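Local coordinates for protein 5,10-methylenetetrahydromethanopterin reductase (Methanopyrus kandleri, PDB 1EZW) that catalyses the reversible, coenzyme F420-dependent reduction of methylenetetrahydromethanopterin to methyltetrahydromethanopterin, a one-carbon step of methanogenesis from carbon dioxide, at residues Y229-S233 with A297-A301; K246-A250 with A286-V290; V260-I266 with D293-F298. One frame throughout, in Å; residues are numbered along the deposited sequence.

Interaction 1 (Y229-S233 with A297-A301); sequences YTCFS and AFSIA
Phe232 and Ser233 form two successive parallel bridges with Ile300 and Ala301, the two segments running at 35° to each other end to end. Ile300 supplies both bonds: its N donates to Cys231 O (2.9 Å, nearly straight at 161°), and its O receives Ser233 N, also at 2.9 Å, so the two bonds flank Phe232. Before the bridges, Cys231 already leans on the residues that leave helix 292-298, its SG lying 3.6 Å from Ser299 CB. On the face shared by Phe232 and Ile300, the phenyl ring crosses the branched chain at a slant, with CD1 4.0 Å from Ile300 CB and CE1 likewise close to CG2. With CG opposite the backbone N (chi1 -168°), the ring of Phe232 reaches Val307 of helix 304-316, which Ile300 touches as well. Ile300 CD1 turns the other way along the strand, to Thr230 CG2 at 3.9 Å. Shortening Phe232 to an alanine would probably leave Ile300 CB and CG2 and Val307 without their aromatic neighbour and open a gap next to helix 304-316. On the other face, Ser233 CB meets Ala301 CB at 4.1 Å, and helix 238-254 packs there, with Ser233 OG bonded to Ala241 O. Such a two-stranded parallel sheet joins the two ends of the largely helical excursion that follows barrel strand 225-229 in this TIM-barrel, luciferase-like protein.

Interaction 2 (K246-A250 with A286-V290); sequences KIVVA and AIGLV
Lys246 lays its aliphatic chain across Ile287 at about a right angle. Its CB approaches Ile287 CG2 to 3.5 Å and its CD returns to the same methyl at 3.7 Å, because the chain stays extended beyond CG and the zigzag brings alternate carbons to one side. CG, between them, is instead 4.1 Å from Val290 CG1. The ammonium end runs on past these residues to a salt bridge with Glu243, one turn earlier in the same helix, so the side chain meets this segment through its methylene carbons. Ile247 adds a looser touch, CB to Ile287 CD1 at 4.2 Å, where Ile287 CG1 also lies over the backbone N of Ile247; helix 238-254 is kinked here, the N of Ile247 and of Val248 lacking a bond to the preceding turn. This is helix-to-helix packing within the largely helical excursion that follows barrel strand 225-229, helix 238-254 meeting the end of helix 283-289 and the loop residue after it. Val249 points its CG1, which stands opposite the backbone N (chi1 167°), at Val290 CG1, 3.8 Å off, and Val249 also touches Met294 of helix 292-298. Ala250 then finishes the turn: its CB is 3.8 Å from Val290 CG2, the methyl that also rests 3.7 Å from Lys246 O, and Ala250 CB also meets Ala286 CB and Ile274 of helix 273-277.

Interaction 3 (V260-I266 with D293-F298); sequences VLERHGI and DMIEAF
His264 ND1 is hydrogen-bonded at 2.8 Å to a water that sits at the ring edge, in its plane; the same water donates to Glu296 OE1, a link to be read with caution because Glu296 is modelled in two conformers. The other ring nitrogen, NE2, is bonded to Asp202, whose OD1 also takes a salt bridge from Arg263, which would help hold the imidazole in this rotation. Below this polar rim the ring presses on helix 292-298: Ala297 CB is only 3.4 Å from His264 CG and about as near CB and ND1, a tight fit. One face of the imidazole is overlain near its rim by Ala297 O, the opposite face by Arg263 CG. His264 CD2 also reaches Phe298 CE2 at 3.8 Å, the two rings meeting obliquely with planes at 67°. Phe298 carries Ala297 CB over the centre of one face, while Val260 CG1 comes at its edge, 3.7 Å from CE2, and Ile266 CG1 approaches CE1 to 3.9 Å at a slant. Ile266 bends twice (chi1 -61°, chi2 -62°), which brings CD1 onto the helix backbone, 3.7 Å from Met294 CA, and close to Met294 CG as its chain crosses that of Met294 at about a right angle. Gly265, with positive phi, makes the turn that brings Ile266 to this place: with Ile266 N bonded to Leu261 O and Gly265 N to Glu262 O, the end of helix 258-263 is a Schellman motif, with Val260, Leu261, His264 and Ile266 packed on helix 292-298 in the largely helical excursion from the barrel.

From the N terminus, the chain leaves barrel strand 225-229, passes through 229-233 and enters a largely helical excursion of about sixty residues that returns at 297-301; interaction 1 closes this long loop. Interaction 2, joining 246-250 to 286-290, is nested inside it. Interaction 3 begins within the loop of interaction 2 and ends beyond it, so the two cross, and it finishes on Ala297 and Phe298, which interaction 1 also contains. Helix 238-254 touches the other contacts: Val248 meets Cys231, and Val249 lies against Ser299. Val290 packs on Ile295. Together they tie helices 238-254, 258-263, 283-289 and 292-298 to the small sheet beside the barrel.

Interaction 1 (Y229-S233 with A297-A301)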
# COMPACT_ATOMS: atom_id res chain seq x y z
N TYR A 229 -27.35 11.91 0.53
CA TYR A 229 -26.69 10.97 1.44
C TYR A 229 -27.86 10.11 1.94
O TYR A 229 -28.58 10.49 2.87
CB TYR A 229 -26.04 11.76 2.59
CG TYR A 229 -24.51 11.90 2.52
CD1 TYR A 229 -23.82 11.83 1.31
CD2 TYR A 229 -23.78 12.15 3.68
CE1 TYR A 229 -22.42 12.02 1.26
CE2 TYR A 229 -22.40 12.34 3.64
CZ TYR A 229 -21.72 12.28 2.44
OH TYR A 229 -20.36 12.51 2.42
N THR A 230 -28.04 8.94 1.32
CA THR A 230 -29.17 8.06 1.63
C THR A 230 -28.98 6.91 2.59
O THR A 230 -27.85 6.52 2.91
CB THR A 230 -29.71 7.42 0.33
OG1 THR A 230 -28.82 6.37 -0.10
CG2 THR A 230 -29.81 8.47 -0.80
N CYS A 231 -30.10 6.41 3.09
CA CYS A 231 -30.15 5.16 3.84
C CYS A 231 -30.49 4.28 2.63
O CYS A 231 -31.54 4.46 1.99
CB CYS A 231 -31.28 5.16 4.85
SG CYS A 231 -31.59 3.52 5.48
N PHE A 232 -29.64 3.31 2.31
CA PHE A 232 -29.85 2.56 1.08
C PHE A 232 -29.80 1.07 1.34
O PHE A 232 -28.93 0.61 2.11
CB PHE A 232 -28.72 2.96 0.11
CG PHE A 232 -28.90 2.53 -1.29
CD1 PHE A 232 -29.33 3.43 -2.26
CD2 PHE A 232 -28.51 1.25 -1.69
CE1 PHE A 232 -29.37 3.07 -3.61
CE2 PHE A 232 -28.54 0.88 -3.04
CZ PHE A 232 -28.96 1.78 -3.99
N SER A 233 -30.69 0.31 0.71
CA SER A 233 -30.64 -1.15 0.92
C SER A 233 -31.13 -1.88 -0.31
O SER A 233 -32.31 -1.74 -0.70
CB SER A 233 -31.44 -1.56 2.15
OG SER A 233 -31.13 -2.93 2.50
N ALA A 297 -40.20 6.93 3.31
CA ALA A 297 -39.76 8.29 3.52
C ALA A 297 -38.26 8.44 3.74
O ALA A 297 -37.65 9.39 3.23
CB ALA A 297 -40.48 8.87 4.72
N PHE A 298 -37.69 7.49 4.46
CA PHE A 298 -36.30 7.64 4.87
C PHE A 298 -35.25 6.70 4.34
O PHE A 298 -34.15 6.65 4.89
CB PHE A 298 -36.27 7.64 6.40
CG PHE A 298 -37.20 8.68 7.02
CD1 PHE A 298 -38.25 8.30 7.86
CD2 PHE A 298 -37.04 10.03 6.72
CE1 PHE A 298 -39.13 9.27 8.38
CE2 PHE A 298 -37.91 11.00 7.24
CZ PHE A 298 -38.96 10.61 8.07
N SER A 299 -35.55 5.99 3.27
CA SER A 299 -34.56 5.08 2.69
C SER A 299 -34.95 4.80 1.25
O SER A 299 -36.08 5.13 0.81
CB SER A 299 -34.54 3.73 3.44
OG SER A 299 -35.64 2.89 3.07
N ILE A 300 -33.99 4.24 0.52
CA ILE A 300 -34.21 3.78 -0.84
C ILE A 300 -33.95 2.30 -0.62
O ILE A 300 -32.80 1.86 -0.45
CB ILE A 300 -33.19 4.34 -1.83
CG1 ILE A 300 -33.42 5.84 -2.03
CG2 ILE A 300 -33.34 3.66 -3.18
CD1 ILE A 300 -32.38 6.43 -2.95
N ALA A 301 -35.02 1.51 -0.61
CA ALA A 301 -34.87 0.08 -0.36
C ALA A 301 -35.69 -0.85 -1.26
O ALA A 301 -36.83 -0.53 -1.63
CB ALA A 301 -35.20 -0.21 1.11

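Interaction 2 (K246-A250 with A286-V290)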
# COMPACT_ATOMS: atom_id res chain seq x y z
N LYS A 246 -34.49 -1.27 8.61
CA LYS A 246 -35.17 -0.91 9.86
C LYS A 246 -34.40 -0.27 11.00
O LYS A 246 -34.78 0.82 11.45
CB LYS A 246 -35.99 -2.11 10.36
CG LYS A 246 -37.15 -2.38 9.40
CD LYS A 246 -38.07 -3.51 9.83
CE LYS A 246 -39.12 -3.77 8.75
NZ LYS A 246 -39.99 -4.95 9.05
N ILE A 247 -33.31 -0.88 11.45
CA ILE A 247 -32.56 -0.26 12.53
C ILE A 247 -32.13 1.14 12.13
O ILE A 247 -32.24 2.08 12.92
CB ILE A 247 -31.31 -1.08 12.93
CG1 ILE A 247 -30.57 -0.38 14.07
CG2 ILE A 247 -30.37 -1.22 11.73
CD1 ILE A 247 -31.41 -0.14 15.32
N VAL A 248 -31.66 1.31 10.90
CA VAL A 248 -31.21 2.63 10.48
C VAL A 248 -32.38 3.62 10.38
O VAL A 248 -32.28 4.75 10.84
CB VAL A 248 -30.42 2.58 9.14
CG1 VAL A 248 -29.99 3.98 8.74
CG2 VAL A 248 -29.17 1.67 9.29
N VAL A 249 -33.50 3.20 9.79
CA VAL A 249 -34.65 4.09 9.67
C VAL A 249 -35.16 4.46 11.07
O VAL A 249 -35.53 5.61 11.33
CB VAL A 249 -35.78 3.45 8.83
CG1 VAL A 249 -37.06 4.24 9.00
CG2 VAL A 249 -35.36 3.46 7.35
N ALA A 250 -35.17 3.49 11.98
CA ALA A 250 -35.62 3.76 13.35
C ALA A 250 -34.87 4.96 13.92
O ALA A 250 -35.48 5.86 14.49
CB ALA A 250 -35.42 2.53 14.23
N ALA A 286 -37.99 -1.17 18.60
CA ALA A 286 -37.76 -0.06 17.68
C ALA A 286 -37.96 -0.54 16.25
O ALA A 286 -38.73 0.06 15.49
CB ALA A 286 -36.35 0.48 17.85
N ILE A 287 -37.27 -1.62 15.90
CA ILE A 287 -37.37 -2.20 14.57
C ILE A 287 -38.80 -2.65 14.27
O ILE A 287 -39.30 -2.46 13.16
CB ILE A 287 -36.41 -3.41 14.43
CG1 ILE A 287 -34.96 -2.92 14.47
CG2 ILE A 287 -36.68 -4.18 13.14
CD1 ILE A 287 -33.94 -4.02 14.33
N GLY A 288 -39.45 -3.23 15.27
CA GLY A 288 -40.82 -3.70 15.09
C GLY A 288 -41.80 -2.58 14.77
O GLY A 288 -42.80 -2.81 14.08
N LEU A 289 -41.51 -1.38 15.26
CA LEU A 289 -42.37 -0.22 15.01
C LEU A 289 -42.20 0.45 13.64
O LEU A 289 -43.11 1.14 13.17
CB LEU A 289 -42.16 0.83 16.11
CG LEU A 289 -42.56 0.35 17.51
CD1 LEU A 289 -42.36 1.47 18.52
CD2 LEU A 289 -44.02 -0.08 17.49
N VAL A 290 -41.04 0.27 13.00
CA VAL A 290 -40.81 0.89 11.69
C VAL A 290 -41.80 0.37 10.66
O VAL A 290 -41.83 -0.83 10.36
CB VAL A 290 -39.36 0.62 11.18
CG1 VAL A 290 -39.20 1.18 9.76
CG2 VAL A 290 -38.36 1.26 12.11

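Interaction 3 (V260-I266 with D293-F298)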
# COMPACT_ATOMS: atom_id res chain seq x y z
N VAL A 260 -40.27 17.47 9.25
CA VAL A 260 -39.88 16.38 8.37
C VAL A 260 -40.89 15.23 8.53
O VAL A 260 -41.33 14.67 7.53
CB VAL A 260 -38.43 15.89 8.67
CG1 VAL A 260 -38.07 14.67 7.82
CG2 VAL A 260 -37.45 17.01 8.36
N LEU A 261 -41.26 14.91 9.76
CA LEU A 261 -42.25 13.84 10.00
C LEU A 261 -43.58 14.21 9.34
O LEU A 261 -44.25 13.36 8.72
CB LEU A 261 -42.46 13.61 11.51
CG LEU A 261 -41.28 13.17 12.38
CD1 LEU A 261 -41.75 12.94 13.82
CD2 LEU A 261 -40.69 11.88 11.83
N GLU A 262 -43.95 15.48 9.45
CA GLU A 262 -45.19 15.98 8.86
C GLU A 262 -45.12 15.84 7.35
O GLU A 262 -46.07 15.38 6.71
CB GLU A 262 -45.40 17.45 9.22
CG GLU A 262 -46.64 18.06 8.59
CD GLU A 262 -46.79 19.54 8.91
OE1 GLU A 262 -45.87 20.33 8.59
OE2 GLU A 262 -47.84 19.93 9.47
N ARG A 263 -43.99 16.26 6.78
CA ARG A 263 -43.76 16.19 5.33
C ARG A 263 -44.01 14.79 4.76
O ARG A 263 -44.54 14.64 3.66
CB ARG A 263 -42.29 16.59 5.02
CG ARG A 263 -41.82 16.39 3.57
CD ARG A 263 -40.30 16.63 3.47
NE ARG A 263 -39.97 17.98 3.90
CZ ARG A 263 -38.76 18.40 4.26
NH1 ARG A 263 -38.60 19.66 4.63
NH2 ARG A 263 -37.72 17.57 4.28
N HIS A 264 -43.62 13.77 5.52
CA HIS A 264 -43.74 12.39 5.05
C HIS A 264 -44.95 11.66 5.63
O HIS A 264 -45.07 10.45 5.49
CB HIS A 264 -42.42 11.65 5.37
CG HIS A 264 -41.23 12.17 4.60
ND1 HIS A 264 -41.08 11.99 3.24
CD2 HIS A 264 -40.21 12.98 4.98
CE1 HIS A 264 -40.03 12.67 2.81
NE2 HIS A 264 -39.48 13.28 3.85
N GLY A 265 -45.84 12.43 6.25
CA GLY A 265 -47.06 11.87 6.82
C GLY A 265 -46.78 10.74 7.78
O GLY A 265 -47.49 9.73 7.79
N ILE A 266 -45.76 10.91 8.61
CA ILE A 266 -45.38 9.87 9.55
C ILE A 266 -46.24 9.80 10.81
O ILE A 266 -46.61 10.82 11.37
CB ILE A 266 -43.90 10.04 9.98
CG1 ILE A 266 -42.99 9.92 8.76
CG2 ILE A 266 -43.53 8.98 10.99
CD1 ILE A 266 -43.06 8.56 8.04
N ASP A 293 -44.42 3.45 5.65
CA ASP A 293 -44.31 4.86 5.31
C ASP A 293 -42.96 5.43 5.74
O ASP A 293 -42.40 6.28 5.05
CB ASP A 293 -45.45 5.68 5.90
CG ASP A 293 -46.81 5.23 5.38
OD1 ASP A 293 -46.93 4.88 4.17
OD2 ASP A 293 -47.76 5.24 6.17
N MET A 294 -42.45 4.97 6.87
CA MET A 294 -41.15 5.44 7.35
C MET A 294 -40.04 4.94 6.41
O MET A 294 -39.10 5.67 6.10
CB MET A 294 -40.86 4.92 8.75
CG MET A 294 -41.86 5.37 9.78
SD MET A 294 -41.56 4.46 11.29
CE MET A 294 -43.06 4.99 12.27
N ILE A 295 -40.16 3.69 5.98
CA ILE A 295 -39.18 3.11 5.07
C ILE A 295 -39.21 3.86 3.74
O ILE A 295 -38.16 4.14 3.15
CB ILE A 295 -39.44 1.60 4.90
CG1 ILE A 295 -39.11 0.91 6.24
CG2 ILE A 295 -38.66 1.04 3.71
CD1 ILE A 295 -39.46 -0.56 6.28
N GLU A 296 -40.40 4.20 3.25
CA GLU A 296 -40.52 4.93 1.99
C GLU A 296 -40.00 6.36 2.15
O GLU A 296 -39.41 6.94 1.23
CB GLU A 296 -42.00 4.96 1.56
CG GLU A 296 -42.34 5.59 0.21
CD GLU A 296 -42.11 7.08 0.16
OE1 GLU A 296 -42.25 7.78 1.19
OE2 GLU A 296 -41.80 7.57 -0.95
N ALA A 297 -40.20 6.93 3.31
CA ALA A 297 -39.76 8.29 3.52
C ALA A 297 -38.26 8.44 3.74
O ALA A 297 -37.65 9.39 3.23
CB ALA A 297 -40.48 8.87 4.72
N PHE A 298 -37.69 7.49 4.46
CA PHE A 298 -36.30 7.64 4.87
C PHE A 298 -35.25 6.70 4.34
O PHE A 298 -34.15 6.65 4.89
CB PHE A 298 -36.27 7.64 6.40
CG PHE A 298 -37.20 8.68 7.02
CD1 PHE A 298 -38.25 8.30 7.86
CD2 PHE A 298 -37.04 10.03 6.72
CE1 PHE A 298 -39.13 9.27 8.38
CE2 PHE A 298 -37.91 11.00 7.24
CZ PHE A 298 -38.96 10.61 8.07
O HOH W 1 -42.88 10.28 1.93
O HOH W 2 -47.56 6.66 8.09